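Local coordinates for glycoside Hydrolase Family 43_12 (Metagenome, PDB 7JVH), which probably hydrolyses glycosidic bonds in plant cell-wall hemicelluloses rich in arabinose or xylose, as other family 43 glycoside hydrolases do, at residues P55-I66 with G317-N325; I66-N77 with P87-W97. One frame throughout, in Å; residues are numbered along the deposited sequence.

From the N terminus, the chain first lays down 55-66, which must wait some 250 residues for its partner, 317-325, most of strand 316-322 and the loop after it. Contact 1 therefore closes a very long loop, bringing the first four-stranded sheet of the glycoside hydrolase domain against the last, as closure of the five-bladed propeller of this family requires. Contact 2 closes a short loop well within that span: 66-77 pairs with 87-97 after only nine intervening residues, and the pairing builds the first sheet itself. Ile66 belongs to both contacts. Besides this shared residue, Ser65 O and Val76 N, 2.9 Å apart, probably form a hydrogen bond that links the two regions.

Contact 1: residues P55-I66 with G317-N325; sequences PILQGCYPDPSI and GVFLGIRPN
The guanidinium of Arg323 is approached obliquely by Pro55 and Gln58, with Pro55 CG 3.7 Å from Arg323 NE. The Gln58 amide, which finds its main polar partner in Gly380, has its plane turned 38° from that of the guanidinium. Phe319 leaves the strand pointing away from 55-66, and its ring has Gly317 O in plane at its edge. These residues lie where the first and last sheets of a five-bladed beta-propeller, the fold of family 43, come together. No hydrogen bond joins the two segments directly. Arg323 suits its place because its chain, bent at chi3 (-81°), brings a buried charge to acceptors beyond them: NE pairs with Glu335, NH1 with Asp39, and NH2 bonds to Gln439 O. Glu335 OE2 also takes the backbone N of Gly59, so that one carboxylate links the arginine to the 55-66 loop. With a leucine here, Glu335 and Asp39 would probably be left without the positive charge that pairs with them.

Farther along, proline, valine, isoleucine and leucine carry most of the packing. The rigid ring of Pro64 lies against the strand, its CG 3.4 Å from Phe319 C and its CB 3.8 Å from Val318 CG2. The branched Val318 serves two neighbours with that one methyl, since Ile66 CG2 also comes within 3.8 Å of Val318 CG2. Asp63 runs alongside Leu320, pointing the same way; its OD2 bonds to Ser78 OG and to a bound glycerol, probably from the crystallisation liquor, while Asp63 OD1 rests 3.4 Å from Leu320 CD2.

Contact 2: residues I66-N77 with P87-W97; sequences ICRKGDDYYLVN and PIFHSTDLINW
An antiparallel ladder between strands 72-76 and 87-91 forms the middle of a four-stranded sheet, in which Tyr73 with Ser91 and Leu75 with Phe89 are the hydrogen-bonded pairs. The bond from Phe89 N to Leu75 O is the straightest of the four, 2.8 Å and 172° at the hydrogen. Tyr73, Leu75, Phe89 and Ser91 share one face of the sheet. There Leu94 CD2 sits over the centre of the Tyr73 ring in a CH-pi contact, 3.4 Å from the centroid, while Ser91 O and Thr92 O lie in plane at the ring's edge. Tyr73 OH bonds to Glu309 O. Trp97 offers two broad surfaces: Ser91 CB packs on one and Leu75 CD2 on the other, 4.1 Å from the centroid of the six-membered ring, and Ile66 CD1 reaches the ring edge 3.8 Å from Trp97 CH2.

In the five-bladed propeller of this family the sheet is the first blade, and its two faces meet different neighbours: Leu75 touches Val318 of strand 316-322, whereas Tyr74, Val76 and Ile88 touch Ile126 of strand 120-129. On this second face Val76 and Ile88 lie side by side, with Val76 CG1 3.6 Å from Ile88 CB. His90, its CG anti to the backbone N (chi1 163°), carries its ring across to Asp72. His90 NE2 donates to Asp72 OD1 at 2.7 Å, in the plane of the imidazole but from above that of the carboxylate. Ser91 OG accepts from Leu94 N, an ST motif, and donates to Asn96 O, while Asp93 OD1 takes Ile95 N and Asn96 N; together they help hold the bend.

Contact 1: residues P55-I66 with G317-N325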
loop_
_atom_site.group_PDB
_atom_site.type_symbol
_atom_site.label_atom_id
_atom_site.label_comp_id
_atom_site.label_asym_id
_atom_site.label_seq_id
_atom_site.Cartn_x
_atom_site.Cartn_y
_atom_site.Cartn_z
ATOM N N PRO A 55 -2.675 -3.597 -12.958
ATOM C CA PRO A 55 -1.862 -3.984 -11.798
ATOM C C PRO A 55 -2.117 -5.353 -11.172
ATOM O O PRO A 55 -3.265 -5.769 -11.006
ATOM C CB PRO A 55 -2.231 -2.911 -10.774
ATOM C CG PRO A 55 -3.622 -2.516 -11.115
ATOM C CD PRO A 55 -3.668 -2.565 -12.621
ATOM N N ILE A 56 -1.037 -6.024 -10.788
ATOM C CA ILE A 56 -1.114 -7.382 -10.184
ATOM C C ILE A 56 -1.585 -7.278 -8.740
ATOM O O ILE A 56 -2.042 -8.278 -8.222
ATOM C CB ILE A 56 0.226 -8.119 -10.308
ATOM C CG1 ILE A 56 1.309 -7.479 -9.442
ATOM C CG2 ILE A 56 0.639 -8.189 -11.763
ATOM C CD1 ILE A 56 2.683 -7.573 -10.041
ATOM N N LEU A 57 -1.351 -6.137 -8.105
ATOM C CA LEU A 57 -1.887 -5.852 -6.773
ATOM C C LEU A 57 -2.730 -4.603 -6.887
ATOM O O LEU A 57 -2.225 -3.525 -7.113
ATOM C CB LEU A 57 -0.786 -5.657 -5.744
ATOM C CG LEU A 57 0.258 -6.746 -5.547
ATOM C CD1 LEU A 57 1.333 -6.270 -4.580
ATOM C CD2 LEU A 57 -0.374 -8.024 -5.036
ATOM N N GLN A 58 -4.042 -4.779 -6.760
ATOM C CA GLN A 58 -5.020 -3.716 -6.834
ATOM C C GLN A 58 -5.128 -3.092 -5.456
ATOM O O GLN A 58 -4.957 -3.777 -4.446
ATOM C CB GLN A 58 -6.378 -4.288 -7.262
ATOM C CG GLN A 58 -6.389 -4.935 -8.632
ATOM C CD GLN A 58 -7.592 -5.829 -8.861
ATOM O OE1 GLN A 58 -7.781 -6.813 -8.157
ATOM N NE2 GLN A 58 -8.412 -5.487 -9.858
ATOM N N GLY A 59 -5.443 -1.797 -5.425
ATOM C CA GLY A 59 -5.533 -1.031 -4.188
ATOM C C GLY A 59 -4.162 -0.564 -3.706
ATOM O O GLY A 59 -3.146 -0.798 -4.381
ATOM N N CYS A 60 -4.136 0.074 -2.535
ATOM C CA CYS A 60 -2.921 0.675 -1.992
ATOM C C CYS A 60 -1.821 -0.359 -1.740
ATOM O O CYS A 60 -1.806 -1.047 -0.705
ATOM C CB CYS A 60 -3.189 1.457 -0.713
ATOM S SG CYS A 60 -1.795 2.508 -0.214
ATOM N N TYR A 61 -0.917 -0.466 -2.726
ATOM C CA TYR A 61 0.286 -1.280 -2.638
ATOM C C TYR A 61 1.383 -0.527 -3.378
ATOM O O TYR A 61 1.774 -0.916 -4.477
ATOM C CB TYR A 61 0.070 -2.662 -3.240
ATOM C CG TYR A 61 -0.865 -3.511 -2.417
ATOM C CD1 TYR A 61 -0.397 -4.245 -1.336
ATOM C CD2 TYR A 61 -2.222 -3.557 -2.702
ATOM C CE1 TYR A 61 -1.255 -5.025 -0.582
ATOM C CE2 TYR A 61 -3.088 -4.346 -1.949
ATOM C CZ TYR A 61 -2.599 -5.081 -0.896
ATOM O OH TYR A 61 -3.437 -5.867 -0.132
ATOM N N PRO A 62 1.870 0.606 -2.818
ATOM C CA PRO A 62 2.840 1.457 -3.502
ATOM C C PRO A 62 4.287 0.994 -3.345
ATOM O O PRO A 62 4.585 0.033 -2.618
ATOM C CB PRO A 62 2.622 2.823 -2.825
ATOM C CG PRO A 62 1.451 2.639 -1.875
ATOM C CD PRO A 62 1.453 1.189 -1.537
ATOM N N ASP A 63 5.175 1.682 -4.064
ATOM C CA ASP A 63 6.617 1.506 -3.944
ATOM C C ASP A 63 6.989 0.024 -3.922
ATOM O O ASP A 63 7.517 -0.481 -2.938
ATOM C CB ASP A 63 7.115 2.207 -2.667
ATOM C CG ASP A 63 6.682 3.655 -2.587
ATOM O OD1 ASP A 63 6.919 4.421 -3.557
ATOM O OD2 ASP A 63 6.100 4.028 -1.542
ATOM N N PRO A 64 6.705 -0.734 -5.000
ATOM C CA PRO A 64 6.924 -2.180 -4.988
ATOM C C PRO A 64 8.399 -2.505 -5.119
ATOM O O PRO A 64 9.100 -1.904 -5.943
ATOM C CB PRO A 64 6.153 -2.655 -6.219
ATOM C CG PRO A 64 6.168 -1.483 -7.147
ATOM C CD PRO A 64 6.141 -0.256 -6.276
ATOM N N SER A 65 8.856 -3.457 -4.299
ATOM C CA SER A 65 10.209 -3.963 -4.338
ATOM C C SER A 65 10.143 -5.482 -4.414
ATOM O O SER A 65 9.274 -6.108 -3.810
ATOM C CB SER A 65 10.958 -3.526 -3.082
ATOM O OG SER A 65 12.232 -4.137 -3.002
ATOM N N ILE A 66 11.087 -6.069 -5.150
ATOM C CA ILE A 66 11.075 -7.486 -5.462
ATOM C C ILE A 66 12.486 -8.071 -5.484
ATOM O O ILE A 66 13.430 -7.436 -5.946
ATOM C CB ILE A 66 10.335 -7.742 -6.808
ATOM C CG1 ILE A 66 10.227 -9.230 -7.098
ATOM C CG2 ILE A 66 11.008 -7.006 -7.956
ATOM C CD1 ILE A 66 9.121 -9.558 -8.099
ATOM N N GLY A 317 9.765 -5.993 -14.523
ATOM C CA GLY A 317 9.828 -4.802 -13.661
ATOM C C GLY A 317 8.503 -4.457 -13.009
ATOM O O GLY A 317 7.540 -4.235 -13.719
ATOM N N VAL A 318 8.475 -4.381 -11.684
ATOM C CA VAL A 318 7.228 -4.005 -10.970
ATOM C C VAL A 318 7.317 -2.517 -10.658
ATOM O O VAL A 318 8.400 -2.066 -10.389
ATOM C CB VAL A 318 7.041 -4.824 -9.686
ATOM C CG1 VAL A 318 6.824 -6.295 -9.970
ATOM C CG2 VAL A 318 8.183 -4.615 -8.719
ATOM N N PHE A 319 6.208 -1.790 -10.732
ATOM C CA PHE A 319 6.236 -0.342 -10.425
ATOM C C PHE A 319 4.894 0.109 -9.848
ATOM O O PHE A 319 4.024 -0.715 -9.666
ATOM C CB PHE A 319 6.595 0.476 -11.661
ATOM C CG PHE A 319 5.700 0.288 -12.854
ATOM C CD1 PHE A 319 5.709 -0.888 -13.572
ATOM C CD2 PHE A 319 4.874 1.302 -13.285
ATOM C CE1 PHE A 319 4.907 -1.044 -14.686
ATOM C CE2 PHE A 319 4.072 1.142 -14.398
ATOM C CZ PHE A 319 4.089 -0.030 -15.096
ATOM N N LEU A 320 4.770 1.403 -9.565
ATOM C CA LEU A 320 3.543 1.916 -9.014
ATOM C C LEU A 320 2.859 2.791 -10.022
ATOM O O LEU A 320 3.522 3.367 -10.888
ATOM C CB LEU A 320 3.787 2.660 -7.690
ATOM C CG LEU A 320 4.412 4.050 -7.702
ATOM C CD1 LEU A 320 3.412 5.120 -8.121
ATOM C CD2 LEU A 320 4.994 4.377 -6.330
ATOM N N GLY A 321 1.524 2.860 -9.906
ATOM C CA GLY A 321 0.701 3.705 -10.734
ATOM C C GLY A 321 -0.630 3.870 -10.047
ATOM O O GLY A 321 -0.909 3.202 -9.054
ATOM N N ILE A 322 -1.438 4.795 -10.571
ATOM C CA ILE A 322 -2.809 4.992 -10.181
ATOM C C ILE A 322 -3.760 4.760 -11.370
ATOM O O ILE A 322 -3.423 5.050 -12.518
ATOM C CB ILE A 322 -3.027 6.419 -9.658
ATOM C CG1 ILE A 322 -2.812 7.472 -10.746
ATOM C CG2 ILE A 322 -2.097 6.696 -8.503
ATOM C CD1 ILE A 322 -3.279 8.860 -10.305
ATOM N N ARG A 323 -4.955 4.222 -11.093
ATOM C CA ARG A 323 -6.035 4.198 -12.075
ATOM C C ARG A 323 -7.061 5.233 -11.631
ATOM O O ARG A 323 -7.952 4.901 -10.856
ATOM C CB ARG A 323 -6.645 2.792 -12.194
ATOM C CG ARG A 323 -5.700 1.672 -12.543
ATOM C CD ARG A 323 -6.374 0.306 -12.552
ATOM N NE ARG A 323 -6.539 -0.292 -11.235
ATOM C CZ ARG A 323 -7.712 -0.606 -10.660
ATOM N NH1 ARG A 323 -8.877 -0.408 -11.277
ATOM N NH2 ARG A 323 -7.729 -1.122 -9.423
ATOM N N PRO A 324 -7.024 6.485 -12.142
ATOM C CA PRO A 324 -7.987 7.514 -11.717
ATOM C C PRO A 324 -9.399 7.307 -12.272
ATOM O O PRO A 324 -9.573 6.582 -13.259
ATOM C CB PRO A 324 -7.407 8.815 -12.303
ATOM C CG PRO A 324 -6.629 8.310 -13.521
ATOM C CD PRO A 324 -6.073 6.958 -13.155
ATOM N N ASN A 325 -10.392 7.950 -11.642
ATOM C CA ASN A 325 -11.784 7.907 -12.088
ATOM C C ASN A 325 -11.995 8.973 -13.156
ATOM O O ASN A 325 -11.048 9.631 -13.564
ATOM C CB ASN A 325 -12.771 8.051 -10.913
ATOM C CG ASN A 325 -12.889 9.470 -10.402
ATOM O OD1 ASN A 325 -12.058 10.319 -10.695
ATOM N ND2 ASN A 325 -13.949 9.734 -9.628
#

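Contact 2: residues I66-N77 with P87-W97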
loop_
_atom_site.group_PDB
_atom_site.type_symbol
_atom_site.label_atom_id
_atom_site.label_comp_id
_atom_site.label_asym_id
_atom_site.label_seq_id
_atom_site.Cartn_x
_atom_site.Cartn_y
_atom_site.Cartn_z
ATOM N N ILE A 66 11.087 -6.069 -5.150
ATOM C CA ILE A 66 11.075 -7.486 -5.462
ATOM C C ILE A 66 12.486 -8.071 -5.484
ATOM O O ILE A 66 13.430 -7.436 -5.946
ATOM C CB ILE A 66 10.335 -7.742 -6.808
ATOM C CG1 ILE A 66 10.227 -9.230 -7.098
ATOM C CG2 ILE A 66 11.008 -7.006 -7.956
ATOM C CD1 ILE A 66 9.121 -9.558 -8.099
ATOM N N CYS A 67 12.611 -9.290 -4.960
ATOM C CA CYS A 67 13.845 -10.036 -4.968
ATOM C C CYS A 67 13.565 -11.510 -5.296
ATOM O O CYS A 67 12.421 -11.961 -5.241
ATOM C CB CYS A 67 14.529 -9.908 -3.623
ATOM S SG CYS A 67 13.805 -10.915 -2.328
ATOM N N ARG A 68 14.636 -12.247 -5.623
ATOM C CA ARG A 68 14.553 -13.662 -5.938
ATOM C C ARG A 68 15.599 -14.476 -5.188
ATOM O O ARG A 68 16.754 -14.072 -5.087
ATOM C CB ARG A 68 14.728 -13.875 -7.444
ATOM C CG ARG A 68 14.643 -15.329 -7.889
ATOM C CD ARG A 68 14.692 -15.452 -9.403
ATOM N NE ARG A 68 15.198 -16.762 -9.803
ATOM C CZ ARG A 68 15.207 -17.231 -11.044
ATOM N NH1 ARG A 68 14.765 -16.493 -12.065
ATOM N NH2 ARG A 68 15.670 -18.452 -11.280
ATOM N N LYS A 69 15.159 -15.624 -4.657
ATOM C CA LYS A 69 16.028 -16.693 -4.178
ATOM C C LYS A 69 15.573 -17.997 -4.838
ATOM O O LYS A 69 14.454 -18.463 -4.585
ATOM C CB LYS A 69 15.957 -16.815 -2.658
ATOM C CG LYS A 69 16.848 -17.907 -2.099
ATOM C CD LYS A 69 16.534 -18.215 -0.657
ATOM C CE LYS A 69 17.431 -19.316 -0.142
ATOM N NZ LYS A 69 17.064 -19.691 1.245
ATOM N N GLY A 70 16.435 -18.564 -5.693
ATOM C CA GLY A 70 16.147 -19.789 -6.422
ATOM C C GLY A 70 14.893 -19.676 -7.276
ATOM O O GLY A 70 14.793 -18.780 -8.132
ATOM N N ASP A 71 13.929 -20.575 -7.033
ATOM C CA ASP A 71 12.635 -20.571 -7.720
ATOM C C ASP A 71 11.625 -19.593 -7.134
ATOM O O ASP A 71 10.552 -19.415 -7.716
ATOM C CB ASP A 71 12.000 -21.971 -7.691
ATOM C CG ASP A 71 12.832 -23.011 -8.407
ATOM O OD1 ASP A 71 13.685 -22.625 -9.243
ATOM O OD2 ASP A 71 12.616 -24.214 -8.136
ATOM N N ASP A 72 11.964 -18.976 -5.992
ATOM C CA ASP A 72 11.027 -18.172 -5.199
ATOM C C ASP A 72 11.227 -16.660 -5.333
ATOM O O ASP A 72 12.351 -16.160 -5.194
ATOM C CB ASP A 72 11.140 -18.565 -3.729
ATOM C CG ASP A 72 10.711 -19.980 -3.479
ATOM O OD1 ASP A 72 9.567 -20.312 -3.853
ATOM O OD2 ASP A 72 11.501 -20.747 -2.900
ATOM N N TYR A 73 10.116 -15.954 -5.590
ATOM C CA TYR A 73 10.072 -14.501 -5.667
ATOM C C TYR A 73 9.362 -13.964 -4.431
ATOM O O TYR A 73 8.424 -14.578 -3.938
ATOM C CB TYR A 73 9.325 -14.018 -6.925
ATOM C CG TYR A 73 9.963 -14.409 -8.235
ATOM C CD1 TYR A 73 11.046 -13.700 -8.743
ATOM C CD2 TYR A 73 9.482 -15.498 -8.987
ATOM C CE1 TYR A 73 11.634 -14.057 -9.951
ATOM C CE2 TYR A 73 10.068 -15.855 -10.185
ATOM C CZ TYR A 73 11.141 -15.131 -10.660
ATOM O OH TYR A 73 11.741 -15.495 -11.843
ATOM N N TYR A 74 9.826 -12.810 -3.946
ATOM C CA TYR A 74 9.197 -12.103 -2.828
ATOM C C TYR A 74 9.016 -10.638 -3.194
ATOM O O TYR A 74 9.901 -10.028 -3.779
ATOM C CB TYR A 74 10.011 -12.262 -1.543
ATOM C CG TYR A 74 10.174 -13.706 -1.104
ATOM C CD1 TYR A 74 11.215 -14.478 -1.584
ATOM C CD2 TYR A 74 9.286 -14.289 -0.208
ATOM C CE1 TYR A 74 11.374 -15.801 -1.191
ATOM C CE2 TYR A 74 9.439 -15.602 0.196
ATOM C CZ TYR A 74 10.482 -16.352 -0.306
ATOM O OH TYR A 74 10.631 -17.653 0.081
ATOM N N LEU A 75 7.838 -10.100 -2.875
ATOM C CA LEU A 75 7.447 -8.760 -3.286
ATOM C C LEU A 75 6.827 -8.052 -2.098
ATOM O O LEU A 75 6.005 -8.635 -1.393
ATOM C CB LEU A 75 6.457 -8.843 -4.448
ATOM C CG LEU A 75 5.656 -7.594 -4.834
ATOM C CD1 LEU A 75 6.452 -6.637 -5.712
ATOM C CD2 LEU A 75 4.351 -8.041 -5.511
ATOM N N VAL A 76 7.235 -6.798 -1.878
ATOM C CA VAL A 76 6.783 -6.007 -0.739
ATOM C C VAL A 76 6.431 -4.575 -1.139
ATOM O O VAL A 76 6.839 -4.105 -2.206
ATOM C CB VAL A 76 7.816 -6.017 0.393
ATOM C CG1 VAL A 76 8.067 -7.434 0.889
ATOM C CG2 VAL A 76 9.124 -5.365 -0.037
ATOM N N ASN A 77 5.669 -3.905 -0.262
ATOM C CA ASN A 77 5.081 -2.589 -0.496
ATOM C C ASN A 77 5.136 -1.691 0.761
ATOM O O ASN A 77 5.218 -2.180 1.896
ATOM C CB ASN A 77 3.621 -2.761 -0.918
ATOM C CG ASN A 77 3.463 -3.643 -2.147
ATOM O OD1 ASN A 77 3.168 -4.847 -2.060
ATOM N ND2 ASN A 77 3.656 -3.037 -3.313
ATOM N N PRO A 87 3.258 -5.522 3.509
ATOM C CA PRO A 87 2.759 -6.856 3.177
ATOM C C PRO A 87 3.773 -7.521 2.268
ATOM O O PRO A 87 4.412 -6.816 1.481
ATOM C CB PRO A 87 1.453 -6.568 2.446
ATOM C CG PRO A 87 1.629 -5.196 1.885
ATOM C CD PRO A 87 2.525 -4.442 2.829
ATOM N N ILE A 88 3.940 -8.840 2.407
ATOM C CA ILE A 88 4.911 -9.585 1.620
ATOM C C ILE A 88 4.241 -10.748 0.871
ATOM O O ILE A 88 3.548 -11.585 1.471
ATOM C CB ILE A 88 6.111 -10.031 2.485
ATOM C CG1 ILE A 88 7.099 -10.862 1.655
ATOM C CG2 ILE A 88 5.650 -10.772 3.738
ATOM C CD1 ILE A 88 8.481 -10.952 2.268
ATOM N N PHE A 89 4.429 -10.765 -0.455
ATOM C CA PHE A 89 3.829 -11.753 -1.349
ATOM C C PHE A 89 4.894 -12.686 -1.900
ATOM O O PHE A 89 6.007 -12.258 -2.177
ATOM C CB PHE A 89 3.089 -11.046 -2.482
ATOM C CG PHE A 89 2.002 -10.115 -2.010
ATOM C CD1 PHE A 89 2.292 -8.785 -1.743
ATOM C CD2 PHE A 89 0.697 -10.567 -1.817
ATOM C CE1 PHE A 89 1.299 -7.908 -1.309
ATOM C CE2 PHE A 89 -0.294 -9.707 -1.367
ATOM C CZ PHE A 89 0.010 -8.374 -1.113
ATOM N N HIS A 90 4.539 -13.968 -2.037
ATOM C CA HIS A 90 5.415 -15.005 -2.607
ATOM C C HIS A 90 4.815 -15.593 -3.884
ATOM O O HIS A 90 3.616 -15.768 -3.973
ATOM C CB HIS A 90 5.698 -16.099 -1.565
ATOM C CG HIS A 90 6.229 -17.377 -2.140
ATOM N ND1 HIS A 90 5.415 -18.439 -2.476
ATOM C CD2 HIS A 90 7.495 -17.773 -2.420
ATOM C CE1 HIS A 90 6.159 -19.428 -2.951
ATOM N NE2 HIS A 90 7.424 -19.052 -2.920
ATOM N N SER A 91 5.675 -15.869 -4.868
ATOM C CA SER A 91 5.284 -16.434 -6.165
ATOM C C SER A 91 6.459 -17.155 -6.839
ATOM O O SER A 91 7.610 -16.727 -6.721
ATOM C CB SER A 91 4.757 -15.327 -7.078
ATOM O OG SER A 91 4.488 -15.794 -8.395
ATOM N N THR A 92 6.155 -18.243 -7.551
ATOM C CA THR A 92 7.152 -18.963 -8.336
ATOM C C THR A 92 7.104 -18.617 -9.823
ATOM O O THR A 92 7.971 -19.049 -10.569
ATOM C CB THR A 92 7.000 -20.481 -8.182
ATOM O OG1 THR A 92 5.669 -20.861 -8.530
ATOM C CG2 THR A 92 7.287 -20.904 -6.759
ATOM N N ASP A 93 6.108 -17.821 -10.227
ATOM C CA ASP A 93 5.849 -17.512 -11.635
ATOM C C ASP A 93 5.577 -16.039 -11.980
ATOM O O ASP A 93 5.365 -15.717 -13.142
ATOM C CB ASP A 93 4.682 -18.370 -12.141
ATOM C CG ASP A 93 3.370 -18.093 -11.404
ATOM O OD1 ASP A 93 3.107 -16.937 -11.005
ATOM O OD2 ASP A 93 2.583 -19.043 -11.237
ATOM N N LEU A 94 5.563 -15.165 -10.963
ATOM C CA LEU A 94 5.351 -13.679 -11.011
ATOM C C LEU A 94 3.925 -13.269 -11.380
ATOM O O LEU A 94 3.719 -12.086 -11.576
ATOM C CB LEU A 94 6.340 -12.945 -11.920
ATOM C CG LEU A 94 7.823 -13.161 -11.667
ATOM C CD1 LEU A 94 8.608 -12.574 -12.811
ATOM C CD2 LEU A 94 8.243 -12.518 -10.368
ATOM N N ILE A 95 3.002 -14.213 -11.521
ATOM C CA ILE A 95 1.580 -13.894 -11.832
ATOM C C ILE A 95 0.689 -14.340 -10.678
ATOM O O ILE A 95 -0.210 -13.613 -10.319
ATOM C CB ILE A 95 1.149 -14.584 -13.132
ATOM C CG1 ILE A 95 2.132 -14.303 -14.262
ATOM C CG2 ILE A 95 -0.259 -14.175 -13.505
ATOM C CD1 ILE A 95 1.692 -13.221 -15.178
ATOM N N ASN A 96 0.948 -15.519 -10.146
ATOM C CA ASN A 96 0.120 -16.053 -9.047
ATOM C C ASN A 96 0.839 -15.802 -7.731
ATOM O O ASN A 96 1.852 -16.432 -7.473
ATOM C CB ASN A 96 -0.249 -17.509 -9.303
ATOM C CG ASN A 96 -0.818 -17.690 -10.689
ATOM O OD1 ASN A 96 -1.973 -17.386 -10.931
ATOM N ND2 ASN A 96 0.003 -18.138 -11.616
ATOM N N TRP A 97 0.274 -14.909 -6.930
ATOM C CA TRP A 97 0.908 -14.516 -5.655
ATOM C C TRP A 97 0.077 -14.934 -4.449
ATOM O O TRP A 97 -1.141 -14.882 -4.514
ATOM C CB TRP A 97 1.077 -13.005 -5.657
ATOM C CG TRP A 97 1.962 -12.479 -6.735
ATOM C CD1 TRP A 97 1.601 -12.085 -7.981
ATOM C CD2 TRP A 97 3.363 -12.222 -6.622
ATOM N NE1 TRP A 97 2.684 -11.613 -8.658
ATOM C CE2 TRP A 97 3.779 -11.690 -7.851
ATOM C CE3 TRP A 97 4.301 -12.400 -5.607
ATOM C CZ2 TRP A 97 5.098 -11.336 -8.092
ATOM C CZ3 TRP A 97 5.604 -12.051 -5.847
ATOM C CH2 TRP A 97 5.991 -11.528 -7.072
#